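Side-chain contact in acyl-coenzyme A oxidase acox-1.2 (Caenorhabditis elegans, PDB 5K3J), which catalyses the FAD-dependent first step of peroxisomal beta-oxidation, desaturating the five-carbon side chain of ascaroside-CoA pheromone precursors: residues A[302-307]-A[394-399]. Sequence-based numbering, arbitrary orientation.
Sequences LFLAHA and HETGEG. With ATP (adenosine-5'-triphosphate), chain D.
Leu304 packs on Thr396 and Gly399 through carbon contacts between two buried helix faces, and no hydrogen bond joins residues 302-307 to 394-399. CG of Leu304 lies anti to its own N (chi1 -176°), which carries the isobutyl group out to the facing helix. There its CB rests against Thr396 CG2 at 3.7 Å, while CD2 reaches Thr396 CA at 4.0 Å. The other branch, CD1, lies 3.8 Å from Gly399 C; a CB on Gly399 would point toward Leu304, and glycine lets this methyl lie against bare backbone. Threonine fits because it divides its roles: the methyl packs on Leu304, whereas OG1, a buried hydroxyl, is hydrogen-bonded to Val392 O, one turn back, and to Gln300 O, a polar tie to the leucine's helix just before residues 302-307. Helices 287-315 and 379-405, joined here, belong to the helical C-alpha1 domain of acyl-CoA oxidases, and Phe352 of helix 343-363 also packs on Thr396. One face of the His394 ring lies against the adenine of ATP, whose C5 sits 3.6 Å above the ring centre, and His394 CB comes 3.4 Å from ATP C6. Were His394 an alanine, the adenine would probably lose this flat face and be freer to shift. Gln402 and His340, both of the second subunit, hydrogen-bond the nucleotide, as do Tyr573 and Arg528 of this chain, so the site is shared across the dimer.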
ATOM      1  N   LEU A 302     -12.634  -2.166  11.203  1.00 23.04           N
ATOM      2  CA  LEU A 302     -11.984  -2.994  12.222  1.00 20.38           C
ATOM      3  C   LEU A 302     -10.525  -3.346  11.893  1.00 19.68           C
ATOM      4  O   LEU A 302      -9.679  -3.315  12.787  1.00 19.72           O
ATOM      5  CB  LEU A 302     -12.792  -4.272  12.457  1.00 20.13           C
ATOM      6  CG  LEU A 302     -14.106  -4.052  13.214  1.00 20.15           C
ATOM      7  CD1 LEU A 302     -14.979  -5.301  13.225  1.00 19.60           C
ATOM      8  CD2 LEU A 302     -13.821  -3.591  14.637  1.00 21.80           C
ATOM      9  N   PHE A 303     -10.234  -3.686  10.637  1.00 24.10           N
ATOM     10  CA  PHE A 303      -8.852  -3.840  10.172  1.00 24.77           C
ATOM     11  C   PHE A 303      -8.012  -2.629  10.572  1.00 27.37           C
ATOM     12  O   PHE A 303      -6.897  -2.758  11.077  1.00 26.49           O
ATOM     13  CB  PHE A 303      -8.799  -3.971   8.652  1.00 23.18           C
ATOM     14  CG  PHE A 303      -9.289  -5.281   8.116  1.00 22.53           C
ATOM     15  CD1 PHE A 303      -8.911  -6.487   8.684  1.00 21.57           C
ATOM     16  CD2 PHE A 303     -10.120  -5.300   7.006  1.00 23.24           C
ATOM     17  CE1 PHE A 303      -9.365  -7.687   8.150  1.00 20.47           C
ATOM     18  CE2 PHE A 303     -10.576  -6.489   6.475  1.00 23.27           C
ATOM     19  CZ  PHE A 303     -10.197  -7.686   7.050  1.00 21.47           C
ATOM     20  N   LEU A 304      -8.567  -1.449  10.309  1.00 26.94           N
ATOM     21  CA  LEU A 304      -7.909  -0.178  10.575  1.00 30.05           C
ATOM     22  C   LEU A 304      -7.686  -0.004  12.066  1.00 31.12           C
ATOM     23  O   LEU A 304      -6.631   0.461  12.490  1.00 35.41           O
ATOM     24  CB  LEU A 304      -8.742   0.980  10.024  1.00 31.83           C
ATOM     25  CG  LEU A 304      -8.159   2.385  10.123  1.00 34.03           C
ATOM     26  CD1 LEU A 304      -6.727   2.376   9.636  1.00 35.83           C
ATOM     27  CD2 LEU A 304      -8.997   3.354   9.304  1.00 36.16           C
ATOM     28  N   ALA A 305      -8.683  -0.375  12.863  1.00 33.36           N
ATOM     29  CA  ALA A 305      -8.528  -0.359  14.308  1.00 34.97           C
ATOM     30  C   ALA A 305      -7.404  -1.305  14.723  1.00 34.99           C
ATOM     31  O   ALA A 305      -6.600  -0.985  15.595  1.00 36.37           O
ATOM     32  CB  ALA A 305      -9.829  -0.741  14.977  1.00 35.36           C
ATOM     33  N   HIS A 306      -7.364  -2.468  14.081  1.00 37.90           N
ATOM     34  CA  HIS A 306      -6.328  -3.470  14.308  1.00 35.39           C
ATOM     35  C   HIS A 306      -4.938  -2.879  14.069  1.00 35.19           C
ATOM     36  O   HIS A 306      -4.028  -3.062  14.877  1.00 35.79           O
ATOM     37  CB  HIS A 306      -6.582  -4.679  13.396  1.00 32.70           C
ATOM     38  CG  HIS A 306      -5.637  -5.825  13.594  1.00 28.45           C
ATOM     39  ND1 HIS A 306      -6.009  -7.131  13.365  1.00 27.41           N
ATOM     40  CD2 HIS A 306      -4.335  -5.866  13.964  1.00 28.58           C
ATOM     41  CE1 HIS A 306      -4.986  -7.929  13.603  1.00 28.05           C
ATOM     42  NE2 HIS A 306      -3.956  -7.188  13.969  1.00 29.11           N
ATOM     43  N   ALA A 307      -4.782  -2.166  12.959  1.00 40.70           N
ATOM     44  CA  ALA A 307      -3.511  -1.531  12.637  1.00 43.22           C
ATOM     45  C   ALA A 307      -3.135  -0.499  13.695  1.00 44.67           C
ATOM     46  O   ALA A 307      -1.993  -0.450  14.157  1.00 51.11           O
ATOM     47  CB  ALA A 307      -3.577  -0.885  11.267  1.00 43.27           C
ATOM     48  N   HIS A 394     -10.496   2.780   0.527  1.00 42.09           N
ATOM     49  CA  HIS A 394      -9.410   3.629   0.054  1.00 45.05           C
ATOM     50  C   HIS A 394      -8.749   4.373   1.207  1.00 48.20           C
ATOM     51  O   HIS A 394      -7.525   4.386   1.327  1.00 49.04           O
ATOM     52  CB  HIS A 394      -9.931   4.620  -0.988  1.00 44.10           C
ATOM     53  CG  HIS A 394      -8.938   5.670  -1.380  1.00 45.11           C
ATOM     54  ND1 HIS A 394      -7.781   5.383  -2.067  1.00 46.61           N
ATOM     55  CD2 HIS A 394      -8.936   7.010  -1.181  1.00 43.66           C
ATOM     56  CE1 HIS A 394      -7.106   6.499  -2.276  1.00 44.61           C
ATOM     57  NE2 HIS A 394      -7.785   7.501  -1.748  1.00 44.30           N
ATOM     58  N   GLU A 395      -9.569   4.982   2.059  1.00 53.27           N
ATOM     59  CA  GLU A 395      -9.070   5.731   3.209  1.00 53.38           C
ATOM     60  C   GLU A 395      -8.541   4.803   4.301  1.00 48.56           C
ATOM     61  O   GLU A 395      -7.601   5.153   5.012  1.00 47.33           O
ATOM     62  CB  GLU A 395     -10.162   6.646   3.776  1.00 57.55           C
ATOM     63  CG  GLU A 395     -10.587   7.767   2.834  1.00 57.80           C
ATOM     64  CD  GLU A 395     -11.679   8.644   3.421  1.00 59.37           C
ATOM     65  OE1 GLU A 395     -12.180   8.313   4.517  1.00 59.65           O
ATOM     66  OE2 GLU A 395     -12.037   9.662   2.788  1.00 62.14           O
ATOM     67  N   THR A 396      -9.143   3.623   4.432  1.00 30.73           N
ATOM     68  CA  THR A 396      -8.632   2.612   5.353  1.00 29.52           C
ATOM     69  C   THR A 396      -7.245   2.172   4.904  1.00 31.68           C
ATOM     70  O   THR A 396      -6.382   1.865   5.726  1.00 34.43           O
ATOM     71  CB  THR A 396      -9.561   1.382   5.436  1.00 29.53           C
ATOM     72  OG1 THR A 396     -10.857   1.794   5.886  1.00 30.79           O
ATOM     73  CG2 THR A 396      -9.009   0.345   6.401  1.00 30.05           C
ATOM     74  N   GLY A 397      -7.045   2.152   3.590  1.00 37.60           N
ATOM     75  CA  GLY A 397      -5.757   1.827   3.008  1.00 37.85           C
ATOM     76  C   GLY A 397      -4.680   2.803   3.436  1.00 39.06           C
ATOM     77  O   GLY A 397      -3.692   2.410   4.055  1.00 39.87           O
ATOM     78  N   GLU A 398      -4.877   4.077   3.110  1.00 46.76           N
ATOM     79  CA  GLU A 398      -3.944   5.130   3.502  1.00 48.90           C
ATOM     80  C   GLU A 398      -3.689   5.120   5.004  1.00 46.06           C
ATOM     81  O   GLU A 398      -2.557   5.298   5.452  1.00 43.77           O
ATOM     82  CB  GLU A 398      -4.471   6.500   3.086  1.00 58.54           C
ATOM     83  CG  GLU A 398      -4.554   6.716   1.587  1.00 66.45           C
ATOM     84  CD  GLU A 398      -5.169   8.059   1.244  1.00 77.14           C
ATOM     85  OE1 GLU A 398      -6.225   8.389   1.825  1.00 82.65           O
ATOM     86  OE2 GLU A 398      -4.596   8.789   0.407  1.00 78.15           O
ATOM     87  N   GLY A 399      -4.752   4.905   5.775  1.00 33.32           N
ATOM     88  CA  GLY A 399      -4.654   4.867   7.222  1.00 29.91           C
ATOM     89  C   GLY A 399      -3.741   3.767   7.723  1.00 30.50           C
ATOM     90  O   GLY A 399      -2.915   3.993   8.607  1.00 36.97           O
TER
HETATM   91  PG  ATP D 702     -10.498  15.139  -4.292  1.00 59.59           P
HETATM   92  O1G ATP D 702     -11.902  15.452  -4.747  1.00 56.67           O
HETATM   93  O2G ATP D 702      -9.420  15.694  -5.195  1.00 57.30           O
HETATM   94  O3G ATP D 702     -10.257  15.362  -2.817  1.00 55.49           O
HETATM   95  PB  ATP D 702      -8.972  12.789  -4.349  1.00 62.02           P
HETATM   96  O1B ATP D 702      -9.009  11.884  -3.138  1.00 53.05           O
HETATM   97  O2B ATP D 702      -7.858  13.799  -4.500  1.00 59.57           O
HETATM   98  O3B ATP D 702     -10.392  13.540  -4.472  1.00 62.15           O
HETATM   99  PA  ATP D 702      -8.633  12.476  -7.091  1.00 50.60           P
HETATM  100  O1A ATP D 702      -9.831  12.362  -8.005  1.00 43.74           O
HETATM  101  O2A ATP D 702      -7.989  13.823  -6.857  1.00 45.88           O
HETATM  102  O3A ATP D 702      -9.023  11.856  -5.658  1.00 51.54           O
HETATM  103  O5' ATP D 702      -7.500  11.454  -7.596  1.00 52.01           O
HETATM  104  C5' ATP D 702      -6.325  11.233  -6.816  1.00 44.70           C
HETATM  105  C4' ATP D 702      -6.004   9.752  -6.919  1.00 44.88           C
HETATM  106  O4' ATP D 702      -6.647   9.016  -5.873  1.00 43.77           O
HETATM  107  C3' ATP D 702      -6.511   9.216  -8.246  1.00 44.37           C
HETATM  108  O3' ATP D 702      -5.438   8.595  -8.956  1.00 41.39           O
HETATM  109  C2' ATP D 702      -7.570   8.196  -7.884  1.00 43.42           C
HETATM  110  O2' ATP D 702      -7.477   7.028  -8.700  1.00 47.76           O
HETATM  111  C1' ATP D 702      -7.300   7.869  -6.423  1.00 42.22           C
HETATM  112  N9  ATP D 702      -8.553   7.584  -5.679  1.00 46.01           N
HETATM  113  C8  ATP D 702      -9.417   8.504  -5.217  1.00 45.83           C
HETATM  114  N7  ATP D 702     -10.462   7.926  -4.575  1.00 48.05           N
HETATM  115  C5  ATP D 702     -10.272   6.596  -4.616  1.00 42.58           C
HETATM  116  C6  ATP D 702     -10.998   5.399  -4.130  1.00 41.20           C
HETATM  117  N6  ATP D 702     -12.167   5.509  -3.450  1.00 43.15           N
HETATM  118  N1  ATP D 702     -10.446   4.192  -4.386  1.00 40.06           N
HETATM  119  C2  ATP D 702      -9.286   4.068  -5.058  1.00 41.86           C
HETATM  120  N3  ATP D 702      -8.578   5.108  -5.529  1.00 41.09           N
HETATM  121  C4  ATP D 702      -9.011   6.375  -5.342  1.00 44.78           C